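Local coordinates for iron-sulfur cluster assembly scaffold protein NifU (Fervidobacterium islandicum, PDB 6A6F) that probably takes part in building iron-sulfur clusters for the SUF system, as a small zinc-binding scaffold or sulfur-transfer protein of the SufE/NifU kind, at residues A[30-41]-A[122-133]; A[21-30]-A[41-49]. All coordinates share one frame; numbering follows the deposited sequence.

Contact 1: A[30-41]-A[122-133]. With ZN (zinc ion), chain G; NI (nickel (II) ion), chain H.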
# COMPACT_ATOMS: atom_id res chain seq x y z
N GLU A 30 11.71 -16.24 -0.02
CA GLU A 30 11.71 -15.96 1.44
C GLU A 30 10.58 -15.01 1.84
O GLU A 30 10.41 -13.95 1.24
CB GLU A 30 13.07 -15.40 1.87
CG GLU A 30 13.24 -15.29 3.38
CD GLU A 30 13.55 -16.62 4.02
OE1 GLU A 30 13.09 -16.89 5.15
OE2 GLU A 30 14.24 -17.40 3.38
N GLU A 31 9.81 -15.41 2.84
CA GLU A 31 8.67 -14.59 3.33
C GLU A 31 9.01 -13.89 4.62
O GLU A 31 9.72 -14.44 5.43
CB GLU A 31 7.48 -15.47 3.61
CG GLU A 31 7.10 -16.29 2.41
CD GLU A 31 5.99 -17.26 2.71
OE1 GLU A 31 4.99 -16.87 3.37
OE2 GLU A 31 6.12 -18.43 2.25
N GLY A 32 8.52 -12.67 4.82
CA GLY A 32 8.79 -11.95 6.05
C GLY A 32 7.59 -11.12 6.37
O GLY A 32 6.85 -10.77 5.45
N LYS A 33 7.40 -10.82 7.66
CA LYS A 33 6.24 -10.02 8.14
C LYS A 33 6.64 -9.05 9.24
O LYS A 33 7.53 -9.34 10.00
CB LYS A 33 5.17 -10.93 8.78
CG LYS A 33 4.59 -12.06 7.95
CD LYS A 33 4.05 -13.16 8.88
CE LYS A 33 3.52 -14.36 8.10
NZ LYS A 33 2.34 -13.91 7.31
N ASN A 34 5.96 -7.91 9.32
CA ASN A 34 6.16 -6.93 10.41
C ASN A 34 4.77 -6.77 10.99
O ASN A 34 3.99 -5.92 10.54
CB ASN A 34 6.69 -5.59 9.86
CG ASN A 34 6.65 -4.45 10.90
OD1 ASN A 34 6.88 -4.67 12.08
ND2 ASN A 34 6.41 -3.23 10.43
N LEU A 35 4.44 -7.64 11.93
CA LEU A 35 3.08 -7.70 12.49
C LEU A 35 2.65 -6.44 13.24
O LEU A 35 1.44 -6.12 13.24
CB LEU A 35 2.92 -8.93 13.39
CG LEU A 35 3.17 -10.25 12.67
CD1 LEU A 35 3.24 -11.40 13.63
CD2 LEU A 35 2.07 -10.52 11.65
N SER A 36 3.59 -5.70 13.84
CA SER A 36 3.20 -4.47 14.54
C SER A 36 2.54 -3.46 13.61
O SER A 36 1.82 -2.62 14.11
CB SER A 36 4.37 -3.83 15.30
OG SER A 36 5.44 -3.40 14.45
N CYS A 37 2.78 -3.56 12.28
CA CYS A 37 2.17 -2.69 11.26
C CYS A 37 1.19 -3.42 10.32
O CYS A 37 0.23 -2.81 9.86
CB CYS A 37 3.27 -1.94 10.42
SG CYS A 37 2.64 -0.76 9.17
N GLY A 38 1.45 -4.70 10.02
CA GLY A 38 0.66 -5.46 9.05
C GLY A 38 1.34 -5.65 7.67
O GLY A 38 0.67 -5.98 6.68
N ASP A 39 2.65 -5.45 7.62
CA ASP A 39 3.43 -5.52 6.38
C ASP A 39 3.83 -6.97 6.08
O ASP A 39 4.23 -7.70 6.99
CB ASP A 39 4.70 -4.66 6.47
CG ASP A 39 4.40 -3.23 6.80
OD1 ASP A 39 3.42 -2.69 6.25
OD2 ASP A 39 5.15 -2.64 7.58
N GLU A 40 3.71 -7.36 4.82
CA GLU A 40 4.12 -8.71 4.37
C GLU A 40 4.96 -8.56 3.13
O GLU A 40 4.63 -7.76 2.29
CB GLU A 40 2.93 -9.56 4.00
CG GLU A 40 2.13 -9.98 5.23
CD GLU A 40 0.92 -10.84 4.88
OE1 GLU A 40 0.27 -11.31 5.84
OE2 GLU A 40 0.65 -11.05 3.66
N VAL A 41 6.02 -9.32 3.03
CA VAL A 41 6.76 -9.37 1.78
C VAL A 41 7.26 -10.80 1.50
O VAL A 41 7.74 -11.47 2.41
CB VAL A 41 7.92 -8.37 1.81
CG1 VAL A 41 9.01 -8.78 2.80
CG2 VAL A 41 8.50 -8.19 0.42
N LYS A 122 10.93 -0.70 11.68
CA LYS A 122 10.63 -2.07 11.32
C LYS A 122 10.08 -2.24 9.91
O LYS A 122 10.30 -3.28 9.32
CB LYS A 122 9.62 -2.66 12.29
CG LYS A 122 10.27 -3.13 13.58
CD LYS A 122 10.05 -2.18 14.74
CE LYS A 122 9.67 -2.97 15.99
NZ LYS A 122 8.46 -3.73 15.62
N CYS A 123 9.33 -1.25 9.43
CA CYS A 123 8.81 -1.19 8.08
C CYS A 123 9.96 -1.05 7.07
O CYS A 123 10.03 -1.79 6.13
CB CYS A 123 7.80 -0.03 7.93
SG CYS A 123 6.51 -0.01 9.23
N PHE A 124 10.85 -0.08 7.30
CA PHE A 124 12.05 0.04 6.51
C PHE A 124 12.90 -1.23 6.46
O PHE A 124 13.39 -1.62 5.38
CB PHE A 124 12.94 1.14 7.06
CG PHE A 124 14.24 1.21 6.37
CD1 PHE A 124 14.32 1.62 5.05
CD2 PHE A 124 15.40 0.84 7.00
CE1 PHE A 124 15.55 1.70 4.39
CE2 PHE A 124 16.63 0.88 6.35
CZ PHE A 124 16.70 1.31 5.03
N LEU A 125 13.10 -1.85 7.62
CA LEU A 125 13.97 -2.99 7.72
C LEU A 125 13.39 -4.31 7.26
O LEU A 125 14.16 -5.24 7.05
CB LEU A 125 14.51 -3.17 9.14
CG LEU A 125 15.60 -2.17 9.53
CD1 LEU A 125 15.97 -2.42 10.98
CD2 LEU A 125 16.83 -2.28 8.63
N LEU A 126 12.06 -4.41 7.12
CA LEU A 126 11.44 -5.66 6.77
C LEU A 126 12.07 -6.34 5.51
O LEU A 126 12.51 -7.48 5.59
CB LEU A 126 9.92 -5.49 6.58
CG LEU A 126 9.20 -6.76 6.08
CD1 LEU A 126 9.39 -7.87 7.09
CD2 LEU A 126 7.73 -6.50 5.84
N PRO A 127 12.12 -5.63 4.35
CA PRO A 127 12.76 -6.29 3.20
C PRO A 127 14.20 -6.66 3.44
O PRO A 127 14.64 -7.67 2.92
CB PRO A 127 12.69 -5.26 2.08
CG PRO A 127 12.41 -3.98 2.81
CD PRO A 127 11.59 -4.33 3.99
N TRP A 128 14.95 -5.82 4.16
CA TRP A 128 16.39 -6.06 4.37
C TRP A 128 16.66 -7.28 5.29
O TRP A 128 17.55 -8.09 5.02
CB TRP A 128 17.06 -4.80 4.96
CG TRP A 128 17.20 -3.70 3.98
CD1 TRP A 128 16.45 -2.58 3.92
CD2 TRP A 128 18.12 -3.64 2.90
NE1 TRP A 128 16.84 -1.82 2.86
CE2 TRP A 128 17.88 -2.45 2.22
CE3 TRP A 128 19.10 -4.50 2.41
CZ2 TRP A 128 18.60 -2.07 1.09
CZ3 TRP A 128 19.83 -4.11 1.30
CH2 TRP A 128 19.58 -2.91 0.67
N LYS A 129 15.87 -7.39 6.36
CA LYS A 129 15.94 -8.52 7.27
C LYS A 129 15.52 -9.80 6.56
O LYS A 129 16.13 -10.83 6.77
CB LYS A 129 15.03 -8.29 8.49
CG LYS A 129 15.39 -7.10 9.40
CD LYS A 129 16.86 -7.00 9.77
CE LYS A 129 17.26 -8.09 10.76
NZ LYS A 129 18.75 -8.13 11.05
N THR A 130 14.51 -9.71 5.69
CA THR A 130 14.09 -10.84 4.89
C THR A 130 15.16 -11.24 3.90
O THR A 130 15.44 -12.43 3.75
CB THR A 130 12.76 -10.57 4.16
OG1 THR A 130 11.79 -10.23 5.15
CG2 THR A 130 12.30 -11.81 3.41
N LEU A 131 15.81 -10.27 3.28
CA LEU A 131 16.95 -10.54 2.44
C LEU A 131 18.12 -11.24 3.16
O LEU A 131 18.69 -12.22 2.65
CB LEU A 131 17.46 -9.25 1.87
CG LEU A 131 18.72 -9.31 1.02
CD1 LEU A 131 18.49 -9.96 -0.31
CD2 LEU A 131 19.23 -7.91 0.76
N GLU A 132 18.51 -10.72 4.32
CA GLU A 132 19.54 -11.38 5.17
C GLU A 132 19.27 -12.87 5.41
O GLU A 132 20.13 -13.74 5.18
CB GLU A 132 19.64 -10.63 6.51
CG GLU A 132 20.80 -11.09 7.40
CD GLU A 132 20.91 -10.28 8.70
OE1 GLU A 132 19.88 -9.76 9.18
OE2 GLU A 132 22.02 -10.14 9.23
N ILE A 133 18.07 -13.18 5.84
CA ILE A 133 17.69 -14.58 6.05
C ILE A 133 17.78 -15.34 4.75
O ILE A 133 18.39 -16.41 4.72
CB ILE A 133 16.32 -14.72 6.69
CG1 ILE A 133 16.34 -14.13 8.10
CG2 ILE A 133 15.92 -16.19 6.81
CD1 ILE A 133 14.97 -13.71 8.61
ZN ZN G . 4.71 -0.66 7.90
NI NI H . 14.69 -19.45 3.86
O HOH W 1 13.61 -19.54 6.18
O HOH W 2 17.01 -18.83 4.19

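Contact 2: A[21-30]-A[41-49]. With NI (nickel (II) ion), chain H.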
# COMPACT_ATOMS: atom_id res chain seq x y z
N GLY A 21 5.67 -9.08 -8.15
CA GLY A 21 5.35 -10.30 -8.88
C GLY A 21 6.13 -11.49 -8.34
O GLY A 21 6.90 -11.40 -7.39
N LYS A 22 5.98 -12.60 -9.02
CA LYS A 22 6.68 -13.83 -8.69
C LYS A 22 7.69 -14.15 -9.76
O LYS A 22 7.57 -13.69 -10.92
CB LYS A 22 5.70 -15.01 -8.62
CG LYS A 22 4.58 -14.81 -7.64
CD LYS A 22 3.69 -16.04 -7.61
CE LYS A 22 2.91 -16.12 -6.31
NZ LYS A 22 1.64 -16.86 -6.52
N ILE A 23 8.67 -14.98 -9.40
CA ILE A 23 9.56 -15.53 -10.37
C ILE A 23 9.30 -17.03 -10.35
O ILE A 23 9.36 -17.64 -9.29
CB ILE A 23 11.02 -15.24 -10.03
CG1 ILE A 23 11.32 -13.77 -10.23
CG2 ILE A 23 11.95 -16.04 -10.93
CD1 ILE A 23 12.66 -13.37 -9.70
N GLU A 24 8.98 -17.59 -11.51
CA GLU A 24 8.71 -19.00 -11.62
C GLU A 24 10.04 -19.77 -11.51
O GLU A 24 11.05 -19.34 -12.07
CB GLU A 24 7.97 -19.32 -12.93
CG GLU A 24 7.50 -20.77 -12.98
CD GLU A 24 6.61 -21.13 -14.18
OE1 GLU A 24 6.70 -20.46 -15.25
OE2 GLU A 24 5.84 -22.11 -14.04
N ASN A 25 10.02 -20.88 -10.78
CA ASN A 25 11.20 -21.66 -10.46
C ASN A 25 12.33 -20.83 -9.87
O ASN A 25 13.49 -20.97 -10.25
CB ASN A 25 11.67 -22.41 -11.70
CG ASN A 25 10.58 -23.30 -12.28
OD1 ASN A 25 9.97 -24.05 -11.55
ND2 ASN A 25 10.37 -23.24 -13.59
N ALA A 26 11.99 -19.93 -8.96
CA ALA A 26 12.96 -19.11 -8.29
C ALA A 26 13.98 -20.00 -7.60
O ALA A 26 13.65 -21.06 -7.15
CB ALA A 26 12.26 -18.24 -7.26
N HIS A 27 15.20 -19.54 -7.52
CA HIS A 27 16.24 -20.23 -6.83
C HIS A 27 16.04 -20.07 -5.33
O HIS A 27 16.45 -20.92 -4.54
CB HIS A 27 17.57 -19.66 -7.25
CG HIS A 27 17.86 -19.87 -8.70
ND1 HIS A 27 18.82 -19.16 -9.37
CD2 HIS A 27 17.28 -20.68 -9.62
CE1 HIS A 27 18.86 -19.56 -10.63
NE2 HIS A 27 17.92 -20.48 -10.81
N LYS A 28 15.41 -19.00 -4.90
CA LYS A 28 15.13 -18.84 -3.46
C LYS A 28 13.87 -17.97 -3.30
O LYS A 28 13.70 -17.00 -4.03
CB LYS A 28 16.37 -18.25 -2.78
CG LYS A 28 16.24 -17.92 -1.30
CD LYS A 28 15.88 -19.18 -0.53
CE LYS A 28 15.86 -18.90 0.96
NZ LYS A 28 15.39 -20.11 1.69
N VAL A 29 13.00 -18.37 -2.37
CA VAL A 29 11.81 -17.64 -2.01
C VAL A 29 11.83 -17.47 -0.50
O VAL A 29 11.96 -18.47 0.22
CB VAL A 29 10.52 -18.44 -2.31
CG1 VAL A 29 9.29 -17.61 -1.91
CG2 VAL A 29 10.41 -18.82 -3.78
N GLU A 30 11.71 -16.24 -0.02
CA GLU A 30 11.71 -15.96 1.44
C GLU A 30 10.58 -15.01 1.84
O GLU A 30 10.41 -13.95 1.24
CB GLU A 30 13.07 -15.40 1.87
CG GLU A 30 13.24 -15.29 3.38
CD GLU A 30 13.55 -16.62 4.02
OE1 GLU A 30 13.09 -16.89 5.15
OE2 GLU A 30 14.24 -17.40 3.38
N VAL A 41 6.02 -9.32 3.03
CA VAL A 41 6.76 -9.37 1.78
C VAL A 41 7.26 -10.80 1.50
O VAL A 41 7.74 -11.47 2.41
CB VAL A 41 7.92 -8.37 1.81
CG1 VAL A 41 9.01 -8.78 2.80
CG2 VAL A 41 8.50 -8.19 0.42
N THR A 42 7.12 -11.24 0.25
CA THR A 42 7.76 -12.48 -0.20
C THR A 42 8.76 -12.12 -1.28
O THR A 42 8.40 -11.51 -2.27
CB THR A 42 6.73 -13.44 -0.79
OG1 THR A 42 5.84 -13.78 0.25
CG2 THR A 42 7.37 -14.73 -1.32
N LEU A 43 10.03 -12.41 -1.03
CA LEU A 43 11.05 -12.12 -2.00
C LEU A 43 11.35 -13.36 -2.87
O LEU A 43 11.55 -14.45 -2.35
CB LEU A 43 12.30 -11.66 -1.30
CG LEU A 43 12.23 -10.44 -0.42
CD1 LEU A 43 13.58 -10.23 0.26
CD2 LEU A 43 11.88 -9.26 -1.30
N TYR A 44 11.48 -13.15 -4.17
CA TYR A 44 11.82 -14.22 -5.16
C TYR A 44 13.21 -13.88 -5.76
O TYR A 44 13.42 -12.77 -6.18
CB TYR A 44 10.79 -14.26 -6.33
CG TYR A 44 9.44 -14.68 -5.87
CD1 TYR A 44 8.59 -13.78 -5.31
CD2 TYR A 44 9.03 -16.02 -5.92
CE1 TYR A 44 7.33 -14.15 -4.85
CE2 TYR A 44 7.79 -16.41 -5.44
CZ TYR A 44 6.96 -15.45 -4.91
OH TYR A 44 5.75 -15.77 -4.41
N PHE A 45 14.16 -14.83 -5.77
CA PHE A 45 15.50 -14.57 -6.28
C PHE A 45 15.87 -15.50 -7.44
O PHE A 45 15.52 -16.68 -7.41
CB PHE A 45 16.57 -14.79 -5.19
CG PHE A 45 16.44 -13.87 -4.01
CD1 PHE A 45 15.59 -14.18 -2.98
CD2 PHE A 45 17.22 -12.74 -3.92
CE1 PHE A 45 15.49 -13.35 -1.88
CE2 PHE A 45 17.13 -11.89 -2.84
CZ PHE A 45 16.27 -12.21 -1.81
N LEU A 46 16.60 -14.95 -8.42
CA LEU A 46 17.43 -15.73 -9.33
C LEU A 46 18.86 -15.27 -9.12
O LEU A 46 19.10 -14.05 -9.08
CB LEU A 46 17.12 -15.51 -10.82
CG LEU A 46 15.75 -16.01 -11.30
CD1 LEU A 46 15.46 -15.52 -12.72
CD2 LEU A 46 15.65 -17.52 -11.29
N PHE A 47 19.77 -16.25 -9.13
CA PHE A 47 21.21 -16.07 -8.95
C PHE A 47 21.96 -16.72 -10.11
O PHE A 47 21.47 -17.67 -10.74
CB PHE A 47 21.69 -16.81 -7.69
CG PHE A 47 20.95 -16.47 -6.41
CD1 PHE A 47 20.92 -15.21 -5.94
CD2 PHE A 47 20.35 -17.45 -5.67
CE1 PHE A 47 20.27 -14.88 -4.73
CE2 PHE A 47 19.69 -17.16 -4.48
CZ PHE A 47 19.65 -15.87 -4.00
N ASP A 48 23.18 -16.25 -10.32
CA ASP A 48 24.14 -16.90 -11.19
C ASP A 48 25.40 -16.99 -10.34
O ASP A 48 26.21 -16.06 -10.28
CB ASP A 48 24.38 -16.09 -12.45
CG ASP A 48 25.37 -16.77 -13.41
OD1 ASP A 48 25.76 -17.92 -13.15
OD2 ASP A 48 25.73 -16.17 -14.43
N GLY A 49 25.51 -18.10 -9.65
CA GLY A 49 26.55 -18.27 -8.67
C GLY A 49 26.29 -17.30 -7.57
O GLY A 49 25.26 -17.40 -6.90
NI NI H . 14.69 -19.45 3.86
O HOH W 1 13.61 -19.54 6.18
O HOH W 2 17.01 -18.83 4.19

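Contact 1: A[30-41]-A[122-133]
C37, D39 and C123 meet at a zinc ion, which joins the turn between strands 30-34 and 39-41 to helix 122-133. C37 SG lies 2.4 Å and C123 SG 2.3 Å from the zinc, and D39 OD2 is also bound to it. C62, from outside the two segments, gives the fourth ligand. C37 puts its sulfur anti to its own backbone N (chi1 -177°), which turns it from the loop to the metal.

N34 forms the second shell. Its ND2 donates to D39 OD2 over 3.2 Å, with an N-H...O angle of 160°. The acceptor lies close to the amide plane of N34, but the bond meets the carboxylate on its anti side, tilted out of the plane. The N34 amide also rests against K122, with OD1 3.4 Å from K122 CB. K122 NZ makes a weak hydrogen bond to S36 OG.

Around the turn, N34 O accepts from the backbone N of C37, G38 and D39. G38 and D39 both face N34, a G1 beta bulge.

Further along, L126 splits its methyls between the strands: CD1 over the K33 backbone, CD2 3.6 Å from D39 CB. T130 lies against G32, with OG1 3.6 Å from G32 CA. That hydroxyl is satisfied by L126 O, which it approaches from above the carbonyl plane. T130 CG2 and I133 CG2 pack on E30, whose OE2 binds a nickel ion.

Two sulfurs and one carboxylate oxygen from these segments bind the zinc, so the metal ties the turn to the helix.

Contact 2: A[21-30]-A[41-49]
Y44 packs against the chain that leads into strand 28-30. K22 CA sits over the centre of one ring face, a CH-pi contact of 3.8 Å to the Y44 ring centroid. V29 CG1 lies over the opposite face, and A26 CB is at the edge. The aliphatic chain of K22 runs beside the ring to the hydroxyl. I23 reaches Y44 with its CB and L46 with CG2. In a second CH-pi contact, L46 CD2 stands over the centre of the H27 imidazole. With CG anti to its own carbonyl carbon (chi1 -64°), that ring lies alongside L46 and F47.

Among the hydrogen bonds, F47 N donates to H27 ND1 over 3.1 Å, nearly straight at 174°, though tilted 27° from the ring plane. Backbone bonds join E30 and L43 in both directions, and F45 N gives to K28 O. F45 O takes H27 N at 2.9 Å and, weakly, K28 N.

K28 and E30 leave their strand on the face that carries L43 and F45, and their ends lead away from strand 41-48. K28 NZ lies 2.4 Å from the nickel ion and 3.4 Å from E30 OE2.

V29 and Y44 form a non-hydrogen-bonded pair between two hydrogen-bonded ones. With H27 and K28 both facing F45, this is an antiparallel beta hairpin carrying a classic beta bulge.

Contacts 1 and 2 lie at the two ends of one hairpin, strands 28-34 and 39-48, with their centres 16 Å apart. Contact 1 takes in the turn and the helix 118-135 that packs on it. Contact 2 takes in the open end of the hairpin, away from its turn, with the chain before it. Along the sequence their segments alternate, and they share E30 and V41. They also touch directly: L131 CD1 is 3.5 Å from F45 CE2, and T130 CG2 packs on L43 CD1. The helix runs over strands 28-34 and 39-48 of the three-stranded sheet, with the zinc site near one end and a nickel ion, common to both contacts, near the other.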